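Local atomic coordinates of histidine kinase (Methanosarcina mazei, PDB entry 3LI9), a protein that probably acts as a membrane-bound sensor histidine kinase, of which this chain is the extracellular double Cache (PDC-fold) sensing domain, without the kinase part. Residues I183-T188 with L265-E270; G236-K241 with V249-E254; D98-F103 with V120-S125. All blocks are in the same frame, centred on the assembly; numbering follows the deposited sequence.

In the fold
The three contacts fall in the two halves of a double Cache domain, each half built on its own antiparallel sheet. Contact 3 comes first along the chain, in loops bordering the sheet that holds strands 74-79, 105-108 and 115-118. Contact 1 opens later, and contact 2 is nested within the loop it closes. Contacts 1 and 2, with centres about 11 Å apart, share the four-stranded sheet: strands 261-268 and 248-256 are neighbours, and Val267 O lies 2.7 Å from Ile250 N. Contact 3 lies about 48 Å and about 44 Å, centre to centre, from contacts 1 and 2. Both ends of the modelled chain lie near contacts 1 and 2, consistent with a membrane-proximal half, and helix 13-48 packs against their side chains.

Contact 1 (I183-T188 with L265-E270)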
ATOM      1  N   ILE A 183      -5.984 -18.821   5.428  1.00 20.41           N
ATOM      2  CA  ILE A 183      -4.919 -19.786   5.080  1.00 21.47           C
ATOM      3  C   ILE A 183      -4.617 -20.653   6.269  1.00 23.13           C
ATOM      4  O   ILE A 183      -4.448 -20.164   7.407  1.00 22.52           O
ATOM      5  CB  ILE A 183      -3.665 -19.041   4.599  1.00 21.00           C
ATOM      6  CG1 ILE A 183      -3.975 -18.356   3.265  1.00 19.53           C
ATOM      7  CG2 ILE A 183      -2.443 -20.029   4.432  1.00 20.12           C
ATOM      8  CD1 ILE A 183      -2.927 -17.282   2.880  1.00 19.70           C
ATOM      9  N   ARG A 184      -4.650 -21.969   6.021  1.00 25.82           N
ATOM     10  CA  ARG A 184      -4.336 -22.908   7.102  1.00 29.32           C
ATOM     11  C   ARG A 184      -3.302 -23.883   6.612  1.00 29.65           C
ATOM     12  O   ARG A 184      -3.357 -24.346   5.467  1.00 30.73           O
ATOM     13  CB  ARG A 184      -5.592 -23.636   7.539  1.00 30.37           C
ATOM     14  CG  ARG A 184      -6.570 -22.713   8.222  1.00 36.71           C
ATOM     15  CD  ARG A 184      -5.961 -21.878   9.448  1.00 40.95           C
ATOM     16  NE  ARG A 184      -7.124 -21.198   9.985  1.00 46.71           N
ATOM     17  CZ  ARG A 184      -7.288 -19.889  10.152  1.00 46.44           C
ATOM     18  NH1 ARG A 184      -8.474 -19.490  10.603  1.00 46.63           N
ATOM     19  NH2 ARG A 184      -6.298 -19.010   9.980  1.00 36.12           N
ATOM     20  N   THR A 185      -2.334 -24.208   7.446  1.00 31.06           N
ATOM     21  CA  THR A 185      -1.343 -25.170   7.003  1.00 32.98           C
ATOM     22  C   THR A 185      -1.079 -26.166   8.158  1.00 33.84           C
ATOM     23  O   THR A 185      -1.066 -25.779   9.307  1.00 32.39           O
ATOM     24  CB  THR A 185      -0.036 -24.404   6.579  1.00 33.24           C
ATOM     25  OG1 THR A 185       0.913 -25.289   5.965  1.00 37.18           O
ATOM     26  CG2 THR A 185       0.590 -23.743   7.797  1.00 34.22           C
ATOM     27  N   PHE A 186      -0.809 -27.426   7.843  1.00 34.51           N
ATOM     28  CA  PHE A 186      -0.769 -28.434   8.907  1.00 35.26           C
ATOM     29  C   PHE A 186      -2.041 -28.429   9.785  1.00 35.76           C
ATOM     30  O   PHE A 186      -3.145 -28.350   9.277  1.00 36.83           O
ATOM     31  CB  PHE A 186       0.554 -28.307   9.696  1.00 34.14           C
ATOM     32  CG  PHE A 186       1.757 -28.420   8.816  1.00 35.01           C
ATOM     33  CD1 PHE A 186       2.192 -29.656   8.370  1.00 37.15           C
ATOM     34  CD2 PHE A 186       2.420 -27.295   8.371  1.00 35.30           C
ATOM     35  CE1 PHE A 186       3.301 -29.758   7.542  1.00 38.82           C
ATOM     36  CE2 PHE A 186       3.513 -27.403   7.522  1.00 34.61           C
ATOM     37  CZ  PHE A 186       3.943 -28.618   7.100  1.00 35.62           C
ATOM     38  N   ASP A 187      -1.913 -28.518  11.097  1.00 36.31           N
ATOM     39  CA  ASP A 187      -3.083 -28.542  11.933  1.00 37.26           C
ATOM     40  C   ASP A 187      -3.528 -27.183  12.440  1.00 35.69           C
ATOM     41  O   ASP A 187      -4.708 -26.897  12.460  1.00 37.29           O
ATOM     42  CB  ASP A 187      -2.854 -29.459  13.147  1.00 37.15           C
ATOM     43  CG  ASP A 187      -2.541 -30.895  12.738  1.00 44.24           C
ATOM     44  OD1 ASP A 187      -3.160 -31.392  11.768  1.00 48.37           O
ATOM     45  OD2 ASP A 187      -1.664 -31.536  13.376  1.00 51.23           O
ATOM     46  N   THR A 188      -2.590 -26.374  12.915  1.00 34.45           N
ATOM     47  CA  THR A 188      -2.951 -25.087  13.487  1.00 33.58           C
ATOM     48  C   THR A 188      -2.086 -23.960  12.873  1.00 30.39           C
ATOM     49  O   THR A 188      -2.004 -22.882  13.435  1.00 30.48           O
ATOM     50  CB  THR A 188      -2.738 -25.056  15.006  1.00 33.70           C
ATOM     51  OG1 THR A 188      -1.371 -25.349  15.298  1.00 34.59           O
ATOM     52  CG2 THR A 188      -3.675 -26.080  15.777  1.00 35.08           C
ATOM     53  N   LEU A 265       4.220 -17.044   7.245  1.00 16.59           N
ATOM     54  CA  LEU A 265       3.518 -18.255   7.613  1.00 18.17           C
ATOM     55  C   LEU A 265       4.037 -18.683   8.989  1.00 20.98           C
ATOM     56  O   LEU A 265       5.281 -18.683   9.219  1.00 20.24           O
ATOM     57  CB  LEU A 265       3.897 -19.422   6.682  1.00 22.00           C
ATOM     58  CG  LEU A 265       3.186 -19.776   5.427  1.00 26.59           C
ATOM     59  CD1 LEU A 265       3.838 -21.069   4.847  1.00 27.29           C
ATOM     60  CD2 LEU A 265       1.679 -19.905   5.617  1.00 26.14           C
ATOM     61  N   VAL A 266       3.113 -19.029   9.882  1.00 19.53           N
ATOM     62  CA  VAL A 266       3.520 -19.397  11.248  1.00 21.53           C
ATOM     63  C   VAL A 266       3.145 -20.885  11.415  1.00 22.24           C
ATOM     64  O   VAL A 266       1.995 -21.263  11.239  1.00 22.67           O
ATOM     65  CB  VAL A 266       2.801 -18.553  12.320  1.00 20.55           C
ATOM     66  CG1 VAL A 266       3.130 -19.038  13.738  1.00 21.91           C
ATOM     67  CG2 VAL A 266       3.164 -17.058  12.191  1.00 21.51           C
ATOM     68  N   VAL A 267       4.156 -21.725  11.654  1.00 22.19           N
ATOM     69  CA  VAL A 267       3.960 -23.159  11.629  1.00 23.92           C
ATOM     70  C   VAL A 267       4.556 -23.749  12.926  1.00 23.85           C
ATOM     71  O   VAL A 267       5.733 -23.512  13.214  1.00 24.76           O
ATOM     72  CB  VAL A 267       4.808 -23.799  10.530  1.00 22.78           C
ATOM     73  CG1 VAL A 267       4.500 -25.252  10.468  1.00 28.17           C
ATOM     74  CG2 VAL A 267       4.525 -23.203   9.137  1.00 27.15           C
ATOM     75  N   PRO A 268       3.753 -24.514  13.640  1.00 27.25           N
ATOM     76  CA  PRO A 268       4.205 -25.216  14.839  1.00 27.54           C
ATOM     77  C   PRO A 268       5.198 -26.290  14.389  1.00 28.65           C
ATOM     78  O   PRO A 268       4.851 -27.145  13.553  1.00 28.21           O
ATOM     79  CB  PRO A 268       2.930 -25.859  15.361  1.00 28.78           C
ATOM     80  CG  PRO A 268       1.825 -25.084  14.756  1.00 30.58           C
ATOM     81  CD  PRO A 268       2.329 -24.755  13.383  1.00 27.02           C
ATOM     82  N   LYS A 269       6.416 -26.222  14.901  1.00 29.21           N
ATOM     83  CA  LYS A 269       7.471 -27.087  14.434  1.00 31.71           C
ATOM     84  C   LYS A 269       7.118 -28.546  14.583  1.00 33.32           C
ATOM     85  O   LYS A 269       7.366 -29.357  13.671  1.00 33.17           O
ATOM     86  CB  LYS A 269       8.756 -26.797  15.188  1.00 31.75           C
ATOM     87  CG  LYS A 269       9.953 -27.673  14.746  1.00 32.52           C
ATOM     88  CD  LYS A 269      11.265 -27.033  15.283  1.00 30.83           C
ATOM     89  CE  LYS A 269      12.519 -27.700  14.679  1.00 30.78           C
ATOM     90  NZ  LYS A 269      13.826 -27.056  15.171  1.00 32.69           N
ATOM     91  N   GLU A 270       6.549 -28.905  15.721  1.00 34.82           N
ATOM     92  CA  GLU A 270       6.198 -30.307  15.919  1.00 37.89           C
ATOM     93  C   GLU A 270       5.169 -30.838  14.890  1.00 38.08           C
ATOM     94  O   GLU A 270       5.188 -32.028  14.511  1.00 39.19           O
ATOM     95  CB  GLU A 270       5.751 -30.550  17.363  1.00 38.43           C
ATOM     96  CG  GLU A 270       4.833 -31.732  17.460  1.00 45.98           C
ATOM     97  CD  GLU A 270       4.037 -31.740  18.755  1.00 54.24           C
ATOM     98  OE1 GLU A 270       4.577 -31.259  19.775  1.00 57.07           O
ATOM     99  OE2 GLU A 270       2.882 -32.238  18.752  1.00 57.66           O
TER
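Thr185, Phe186 and Thr188 sit on the loop between helix 174-180 and strand 190-194 of a PDC-type domain, and they meet the end of strand 261-268 almost wholly through side chains. Val267 is the centre of the contact. Its CG1 is anti to the backbone N (chi1 -176°) and comes 3.6 Å from Phe186 CD2, oblique to the ring, with Phe186 CE2 only slightly farther away. The other methyl, Val267 CG2, serves Thr185, whose CG2 lies 4.2 Å from it; these two side chains cross at about a right angle. Toward the start of the segments, Ile183 CG2 and Leu265 CD2 add a looser apolar touch at 4.3 Å. At the far end Thr188 OG1 lies 3.3 Å from Pro268 CG, a ring carbon that gives the hydroxyl van der Waals contact but no polar mate. That need is met by Glu271, to which Thr188 OG1 is hydrogen-bonded. Pro268 occupies the N-cap position of helix 269-272, and the loop packs on the strand just before this helix. Glu271 of that helix also accepts from Asp187 N, and Met272 touches both Phe186 and Val267. Helix 13-48 packs on the Ile183-Leu265 end, with Tyr25 on Ile183 and Met21 on Thr185 and Leu265, while Ala191 of strand 190-194 lies against Ile183 and Leu265.

Contact 2 (G236-K241 with V249-E254); sequences GHVEIK and VIMFYE
Gly236, Val238 and Ile240 pair with Tyr253, Met251 and Val249 through six backbone hydrogen bonds, two to each pair, in the antiparallel hairpin of strands 236-241 and 248-256. Gly236 N gives to Tyr253 O at 2.9 Å, and Tyr253 N returns a nearly straight bond to Gly236 O (N-H...O 173°). A water adds a side link, donating to His237 O and to Tyr253 OH, the latter at 2.7 Å; Tyr253 OH is also hydrogen-bonded to Asp229. Tyr253 CG stands between its own backbone N and carbonyl carbon (chi1 46°), and the ring beyond it lies over Gly236, whose CA is 4.0 Å from its centroid in a CH-pi contact, an aromatic covering of a cross-strand glycine. Gly236 N also lies over the ring face. On this same face of the sheet Val238 CG2 packs against Met251 CB at 4.0 Å, and Ile240 CD1 meets CE of Met251, a selenomethionine, at the same distance. On the other face His237 and Phe252 lie side by side, with His237 CB 3.6 Å from Phe252 CD1, and Glu239 runs alongside Ile250. The carboxylate of Glu239 is held by Tyr15 and Lys269. Helix 221-231 covers Val238, Ile240 and Tyr253, helix 13-48 packs on Phe252, and strand 261-268 continues the sheet beyond strand 248-256.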
ATOM      1  N   GLY A 236      13.266 -15.313   4.896  1.00 17.22           N
ATOM      2  CA  GLY A 236      14.037 -16.084   5.905  1.00 19.21           C
ATOM      3  C   GLY A 236      13.090 -16.761   6.821  1.00 19.71           C
ATOM      4  O   GLY A 236      11.889 -16.852   6.589  1.00 17.92           O
ATOM      5  N   HIS A 237      13.614 -17.407   7.860  1.00 18.04           N
ATOM      6  CA  HIS A 237      12.693 -17.956   8.846  1.00 18.46           C
ATOM      7  C   HIS A 237      13.368 -17.862  10.233  1.00 19.87           C
ATOM      8  O   HIS A 237      14.600 -17.762  10.349  1.00 19.37           O
ATOM      9  CB  HIS A 237      12.187 -19.359   8.567  1.00 18.15           C
ATOM     10  CG  HIS A 237      13.266 -20.376   8.337  1.00 21.11           C
ATOM     11  ND1 HIS A 237      13.831 -21.141   9.357  1.00 26.83           N
ATOM     12  CD2 HIS A 237      13.869 -20.756   7.192  1.00 19.34           C
ATOM     13  CE1 HIS A 237      14.738 -21.954   8.833  1.00 20.29           C
ATOM     14  NE2 HIS A 237      14.780 -21.743   7.520  1.00 26.39           N
ATOM     15  N   VAL A 238      12.554 -17.710  11.260  1.00 19.09           N
ATOM     16  CA  VAL A 238      13.079 -17.720  12.666  1.00 21.32           C
ATOM     17  C   VAL A 238      12.358 -18.783  13.452  1.00 22.58           C
ATOM     18  O   VAL A 238      11.222 -19.103  13.173  1.00 21.39           O
ATOM     19  CB  VAL A 238      12.951 -16.365  13.385  1.00 20.07           C
ATOM     20  CG1 VAL A 238      13.897 -15.372  12.790  1.00 21.19           C
ATOM     21  CG2 VAL A 238      11.432 -15.882  13.419  1.00 21.89           C
ATOM     22  N   GLU A 239      13.016 -19.365  14.486  1.00 23.50           N
ATOM     23  CA  GLU A 239      12.384 -20.375  15.325  1.00 25.39           C
ATOM     24  C   GLU A 239      12.221 -19.808  16.720  1.00 24.38           C
ATOM     25  O   GLU A 239      13.144 -19.221  17.230  1.00 24.93           O
ATOM     26  CB  GLU A 239      13.282 -21.588  15.450  1.00 27.41           C
ATOM     27  CG  GLU A 239      13.624 -22.096  14.071  1.00 34.99           C
ATOM     28  CD  GLU A 239      13.868 -23.592  14.019  1.00 42.11           C
ATOM     29  OE1 GLU A 239      13.725 -24.260  15.069  1.00 45.21           O
ATOM     30  OE2 GLU A 239      14.189 -24.084  12.905  1.00 43.83           O
ATOM     31  N   ILE A 240      11.033 -19.942  17.271  1.00 24.90           N
ATOM     32  CA  ILE A 240      10.710 -19.232  18.535  1.00 27.11           C
ATOM     33  C   ILE A 240      10.188 -20.213  19.555  1.00 26.84           C
ATOM     34  O   ILE A 240       9.201 -20.858  19.325  1.00 25.60           O
ATOM     35  CB  ILE A 240       9.623 -18.197  18.307  1.00 28.03           C
ATOM     36  CG1 ILE A 240       9.968 -17.327  17.071  1.00 29.70           C
ATOM     37  CG2 ILE A 240       9.386 -17.350  19.559  1.00 30.81           C
ATOM     38  CD1 ILE A 240       8.890 -16.272  16.734  1.00 31.43           C
ATOM     39  N   LYS A 241      10.852 -20.372  20.692  1.00 29.16           N
ATOM     40  CA  LYS A 241      10.336 -21.418  21.588  1.00 30.49           C
ATOM     41  C   LYS A 241       9.519 -20.724  22.679  1.00 29.26           C
ATOM     42  O   LYS A 241       9.979 -19.754  23.263  1.00 31.75           O
ATOM     43  CB  LYS A 241      11.494 -22.199  22.187  1.00 30.52           C
ATOM     44  CG  LYS A 241      11.055 -23.145  23.302  1.00 36.75           C
ATOM     45  CD  LYS A 241      12.264 -23.742  23.968  1.00 43.55           C
ATOM     46  CE  LYS A 241      11.936 -24.886  24.914  1.00 50.05           C
ATOM     47  NZ  LYS A 241      13.235 -25.319  25.598  1.00 55.18           N
ATOM     48  N   VAL A 249       7.592 -22.574  17.370  1.00 29.05           N
ATOM     49  CA  VAL A 249       6.845 -22.269  16.119  1.00 27.81           C
ATOM     50  C   VAL A 249       7.917 -21.673  15.256  1.00 25.88           C
ATOM     51  O   VAL A 249       8.866 -21.052  15.739  1.00 27.04           O
ATOM     52  CB  VAL A 249       5.634 -21.212  16.230  1.00 28.00           C
ATOM     53  CG1 VAL A 249       4.402 -21.828  16.967  1.00 31.10           C
ATOM     54  CG2 VAL A 249       6.072 -19.948  16.887  1.00 30.84           C
ATOM     55  N   ILE A 250       7.782 -21.871  13.953  1.00 24.83           N
ATOM     56  CA  ILE A 250       8.717 -21.271  13.042  1.00 22.27           C
ATOM     57  C   ILE A 250       7.916 -20.233  12.267  1.00 20.41           C
ATOM     58  O   ILE A 250       6.812 -20.560  11.845  1.00 21.97           O
ATOM     59  CB  ILE A 250       9.193 -22.317  12.045  1.00 22.45           C
ATOM     60  CG1 ILE A 250       9.873 -23.478  12.812  1.00 25.71           C
ATOM     61  CG2 ILE A 250      10.288 -21.722  11.140  1.00 21.57           C
ATOM     62  CD1 ILE A 250       9.854 -24.706  12.017  1.00 30.54           C
HETATM   63  N   MSE A 251       8.477 -19.046  12.108  1.00 18.93           N
HETATM   64  CA  MSE A 251       7.800 -18.008  11.303  1.00 18.25           C
HETATM   65  C   MSE A 251       8.643 -17.942  10.020  1.00 17.28           C
HETATM   66  O   MSE A 251       9.838 -17.527  10.075  1.00 17.76           O
HETATM   67  CB  MSE A 251       7.773 -16.751  12.151  1.00 21.04           C
HETATM   68  CG  MSE A 251       7.867 -15.467  11.466  1.00 26.95           C
HETATM   69 SE   MSE A 251       7.627 -14.015  12.768  1.00 38.02          SE
HETATM   70  CE  MSE A 251       6.472 -14.888  13.890  1.00 15.50           C
ATOM     71  N   PHE A 252       7.997 -18.245   8.883  1.00 16.30           N
ATOM     72  CA  PHE A 252       8.609 -18.129   7.579  1.00 16.29           C
ATOM     73  C   PHE A 252       8.136 -16.817   6.945  1.00 17.40           C
ATOM     74  O   PHE A 252       6.912 -16.543   6.963  1.00 19.74           O
ATOM     75  CB  PHE A 252       8.198 -19.223   6.671  1.00 15.92           C
ATOM     76  CG  PHE A 252       8.594 -20.605   7.139  1.00 16.65           C
ATOM     77  CD1 PHE A 252       9.769 -21.171   6.653  1.00 17.07           C
ATOM     78  CD2 PHE A 252       7.740 -21.314   7.972  1.00 17.92           C
ATOM     79  CE1 PHE A 252      10.115 -22.514   7.084  1.00 18.12           C
ATOM     80  CE2 PHE A 252       8.044 -22.630   8.373  1.00 22.05           C
ATOM     81  CZ  PHE A 252       9.235 -23.194   7.946  1.00 19.16           C
ATOM     82  N   TYR A 253       9.069 -15.977   6.535  1.00 15.78           N
ATOM     83  CA  TYR A 253       8.617 -14.683   5.977  1.00 14.85           C
ATOM     84  C   TYR A 253       9.261 -14.531   4.599  1.00 16.51           C
ATOM     85  O   TYR A 253      10.461 -14.832   4.403  1.00 14.92           O
ATOM     86  CB  TYR A 253       8.935 -13.503   6.859  1.00 15.73           C
ATOM     87  CG  TYR A 253      10.372 -13.491   7.401  1.00 14.36           C
ATOM     88  CD1 TYR A 253      11.385 -12.829   6.729  1.00 15.90           C
ATOM     89  CD2 TYR A 253      10.686 -14.255   8.548  1.00 17.16           C
ATOM     90  CE1 TYR A 253      12.711 -12.847   7.244  1.00 20.02           C
ATOM     91  CE2 TYR A 253      12.000 -14.302   9.036  1.00 16.73           C
ATOM     92  CZ  TYR A 253      12.975 -13.621   8.420  1.00 19.65           C
ATOM     93  OH  TYR A 253      14.272 -13.735   8.961  1.00 20.67           O
ATOM     94  N   GLU A 254       8.477 -14.033   3.628  1.00 13.33           N
ATOM     95  CA  GLU A 254       9.021 -13.875   2.250  1.00 14.41           C
ATOM     96  C   GLU A 254       8.521 -12.554   1.722  1.00 14.04           C
ATOM     97  O   GLU A 254       7.374 -12.158   1.936  1.00 13.41           O
ATOM     98  CB  GLU A 254       8.559 -15.013   1.332  1.00 13.56           C
ATOM     99  CG  GLU A 254       9.249 -16.360   1.622  1.00 13.71           C
ATOM    100  CD  GLU A 254      10.712 -16.316   1.269  1.00 20.34           C
ATOM    101  OE1 GLU A 254      11.182 -15.446   0.529  1.00 19.29           O
ATOM    102  OE2 GLU A 254      11.405 -17.205   1.783  1.00 20.00           O
TER
HETATM  103  O   HOH W   1      10.932 -18.272   4.294  1.00 19.49           O
HETATM  104  O   HOH W   2      16.095 -15.405  10.113  1.00 28.52           O

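Contact 3 (D98-F103 with V120-S125)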
ATOM      1  N   ASP A  98      -9.351  23.854  -3.583  1.00 15.43           N
ATOM      2  CA  ASP A  98      -9.244  24.572  -2.302  1.00 16.07           C
ATOM      3  C   ASP A  98      -8.834  26.037  -2.575  1.00 15.34           C
ATOM      4  O   ASP A  98      -8.925  26.533  -3.675  1.00 16.27           O
ATOM      5  CB  ASP A  98      -8.284  23.818  -1.356  1.00 15.58           C
ATOM      6  CG  ASP A  98      -6.862  23.825  -1.824  1.00 16.47           C
ATOM      7  OD1 ASP A  98      -6.505  24.632  -2.715  1.00 16.90           O
ATOM      8  OD2 ASP A  98      -6.100  22.958  -1.335  1.00 19.01           O
ATOM      9  N   SER A  99      -8.449  26.748  -1.509  1.00 16.92           N
ATOM     10  CA  SER A  99      -8.267  28.207  -1.689  1.00 18.31           C
ATOM     11  C   SER A  99      -6.980  28.549  -2.494  1.00 19.95           C
ATOM     12  O   SER A  99      -6.766  29.707  -2.825  1.00 19.81           O
ATOM     13  CB  SER A  99      -8.166  28.850  -0.289  1.00 18.99           C
ATOM     14  OG  SER A  99      -6.976  28.349   0.284  1.00 27.24           O
ATOM     15  N   THR A 100      -6.133  27.569  -2.808  1.00 18.66           N
ATOM     16  CA  THR A 100      -4.941  27.822  -3.653  1.00 19.25           C
ATOM     17  C   THR A 100      -5.307  27.844  -5.150  1.00 18.82           C
ATOM     18  O   THR A 100      -4.599  28.417  -5.956  1.00 17.50           O
ATOM     19  CB  THR A 100      -3.822  26.765  -3.446  1.00 21.46           C
ATOM     20  OG1 THR A 100      -4.275  25.517  -4.001  1.00 19.59           O
ATOM     21  CG2 THR A 100      -3.449  26.556  -2.008  1.00 21.78           C
ATOM     22  N   GLY A 101      -6.361  27.121  -5.565  1.00 15.73           N
ATOM     23  CA  GLY A 101      -6.642  27.016  -7.002  1.00 15.24           C
ATOM     24  C   GLY A 101      -5.749  25.926  -7.667  1.00 15.30           C
ATOM     25  O   GLY A 101      -5.923  25.668  -8.859  1.00 15.53           O
ATOM     26  N   ARG A 102      -4.850  25.315  -6.905  1.00 14.66           N
ATOM     27  CA  ARG A 102      -3.949  24.247  -7.443  1.00 15.47           C
ATOM     28  C   ARG A 102      -4.827  23.092  -7.930  1.00 15.23           C
ATOM     29  O   ARG A 102      -5.913  22.872  -7.335  1.00 15.03           O
ATOM     30  CB  ARG A 102      -2.957  23.708  -6.417  1.00 15.34           C
ATOM     31  CG  ARG A 102      -1.861  24.771  -6.080  1.00 17.03           C
ATOM     32  CD  ARG A 102      -0.923  24.413  -4.958  1.00 18.03           C
ATOM     33  NE  ARG A 102      -0.165  23.172  -5.197  1.00 17.80           N
ATOM     34  CZ  ARG A 102       0.732  22.716  -4.374  1.00 16.76           C
ATOM     35  NH1 ARG A 102       0.999  23.473  -3.294  1.00 19.81           N
ATOM     36  NH2 ARG A 102       1.351  21.534  -4.579  1.00 17.29           N
ATOM     37  N   PHE A 103      -4.419  22.407  -8.991  1.00 13.78           N
ATOM     38  CA  PHE A 103      -5.220  21.218  -9.434  1.00 13.80           C
ATOM     39  C   PHE A 103      -4.873  20.035  -8.563  1.00 13.92           C
ATOM     40  O   PHE A 103      -3.841  19.411  -8.738  1.00 15.53           O
ATOM     41  CB  PHE A 103      -4.931  20.901 -10.916  1.00 13.87           C
ATOM     42  CG  PHE A 103      -5.965  20.029 -11.572  1.00 14.32           C
ATOM     43  CD1 PHE A 103      -7.334  20.185 -11.303  1.00 11.70           C
ATOM     44  CD2 PHE A 103      -5.552  19.016 -12.465  1.00 13.83           C
ATOM     45  CE1 PHE A 103      -8.265  19.420 -11.925  1.00 12.67           C
ATOM     46  CE2 PHE A 103      -6.536  18.198 -13.083  1.00 13.25           C
ATOM     47  CZ  PHE A 103      -7.890  18.407 -12.806  1.00 14.18           C
ATOM     48  N   VAL A 120      -5.740  17.038   0.676  1.00 21.06           N
ATOM     49  CA  VAL A 120      -5.313  17.858   1.857  1.00 25.55           C
ATOM     50  C   VAL A 120      -3.892  17.405   2.206  1.00 25.46           C
ATOM     51  O   VAL A 120      -3.470  16.242   1.898  1.00 25.57           O
ATOM     52  CB  VAL A 120      -6.340  17.802   3.074  1.00 26.81           C
ATOM     53  CG1 VAL A 120      -5.885  18.706   4.166  1.00 31.99           C
ATOM     54  CG2 VAL A 120      -7.674  18.362   2.672  1.00 26.70           C
ATOM     55  N   HIS A 121      -3.090  18.317   2.795  1.00 25.85           N
ATOM     56  CA  HIS A 121      -1.738  17.944   3.269  1.00 27.68           C
ATOM     57  C   HIS A 121      -0.728  17.620   2.195  1.00 27.59           C
ATOM     58  O   HIS A 121       0.295  16.952   2.440  1.00 27.99           O
ATOM     59  CB  HIS A 121      -1.819  16.782   4.258  1.00 29.95           C
ATOM     60  CG  HIS A 121      -2.743  17.042   5.417  1.00 35.21           C
ATOM     61  ND1 HIS A 121      -2.797  18.255   6.068  1.00 37.47           N
ATOM     62  CD2 HIS A 121      -3.637  16.236   6.048  1.00 39.62           C
ATOM     63  CE1 HIS A 121      -3.703  18.200   7.028  1.00 41.99           C
ATOM     64  NE2 HIS A 121      -4.225  16.984   7.040  1.00 42.30           N
ATOM     65  N   TYR A 122      -0.989  18.063   0.960  1.00 25.79           N
ATOM     66  CA  TYR A 122      -0.059  17.744  -0.086  1.00 25.76           C
ATOM     67  C   TYR A 122       1.309  18.455   0.125  1.00 27.94           C
ATOM     68  O   TYR A 122       2.361  18.033  -0.392  1.00 26.57           O
ATOM     69  CB  TYR A 122      -0.690  18.085  -1.443  1.00 24.58           C
ATOM     70  CG  TYR A 122      -1.420  19.369  -1.506  1.00 22.29           C
ATOM     71  CD1 TYR A 122      -0.737  20.571  -1.702  1.00 21.04           C
ATOM     72  CD2 TYR A 122      -2.819  19.405  -1.384  1.00 20.02           C
ATOM     73  CE1 TYR A 122      -1.444  21.759  -1.755  1.00 22.33           C
ATOM     74  CE2 TYR A 122      -3.527  20.574  -1.474  1.00 19.16           C
ATOM     75  CZ  TYR A 122      -2.826  21.747  -1.656  1.00 19.15           C
ATOM     76  OH  TYR A 122      -3.493  22.907  -1.704  1.00 22.22           O
ATOM     77  N   ASP A 123       1.271  19.553   0.855  1.00 27.31           N
ATOM     78  CA  ASP A 123       2.513  20.256   1.142  1.00 31.72           C
ATOM     79  C   ASP A 123       3.371  19.535   2.191  1.00 32.16           C
ATOM     80  O   ASP A 123       4.579  19.785   2.273  1.00 32.86           O
ATOM     81  CB  ASP A 123       2.208  21.684   1.581  1.00 32.29           C
ATOM     82  CG  ASP A 123       1.958  22.618   0.403  1.00 36.83           C
ATOM     83  OD1 ASP A 123       2.202  22.266  -0.782  1.00 36.60           O
ATOM     84  OD2 ASP A 123       1.518  23.749   0.665  1.00 42.20           O
ATOM     85  N   SER A 124       2.784  18.641   2.985  1.00 32.32           N
ATOM     86  CA  SER A 124       3.565  17.944   4.021  1.00 34.10           C
ATOM     87  C   SER A 124       3.537  16.396   4.035  1.00 34.39           C
ATOM     88  O   SER A 124       4.481  15.768   4.554  1.00 36.75           O
ATOM     89  CB  SER A 124       3.144  18.488   5.388  1.00 34.32           C
ATOM     90  OG  SER A 124       1.782  18.142   5.627  1.00 38.45           O
ATOM     91  N   SER A 125       2.512  15.756   3.493  1.00 32.67           N
ATOM     92  CA  SER A 125       2.446  14.282   3.592  1.00 31.96           C
ATOM     93  C   SER A 125       3.288  13.532   2.577  1.00 31.58           C
ATOM     94  O   SER A 125       3.432  13.961   1.457  1.00 27.09           O
ATOM     95  CB  SER A 125       1.012  13.780   3.476  1.00 32.34           C
ATOM     96  OG  SER A 125       0.241  14.308   4.552  1.00 37.77           O
TER
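Asp98 and Arg102, at the start of a type I turn (Asp98 to Gly101) and just past its end, reach across to Tyr122 and Asp123 in the loop before helix 126-134. The hydrogen bonds centre on Asp98. Tyr122 OH donates to the syn lone pair of Asp98 OD2 at 2.6 Å, the two side chains meeting tip to tip, and OD2 lies in the plane of the phenol ring. The other oxygen, Asp98 OD1, takes two bonds from its own turn: Thr100 OG1 at 2.7 Å, and Thr100 N from above the carboxylate plane, which closes an Asx turn. Thr100 OG1 in turn accepts from Arg102 N at 3.0 Å, an ST turn. An alanine in place of Asp98 would probably leave the Tyr122 hydroxyl without its acceptor and Thr100 freer to turn, since three bonds end on the two carboxylate oxygens. The ionic part is a salt bridge in which Arg102 NH1 gives to Asp123 OD1 at 3.0 Å (N-H...O 151°). Arg102 NE is fixed separately by Tyr79 O, so the guanidinium is held from two directions. Among the packing contacts outside the two segments, Tyr127 and Tyr128 of helix 126-134 touch Tyr122. Across the contact itself the guanidinium turns a face to the edge of the phenol ring, their planes 66° apart, with Tyr122 CE1 standing 3.4 Å above the guanidinium plane of Arg102 and offset toward its rim.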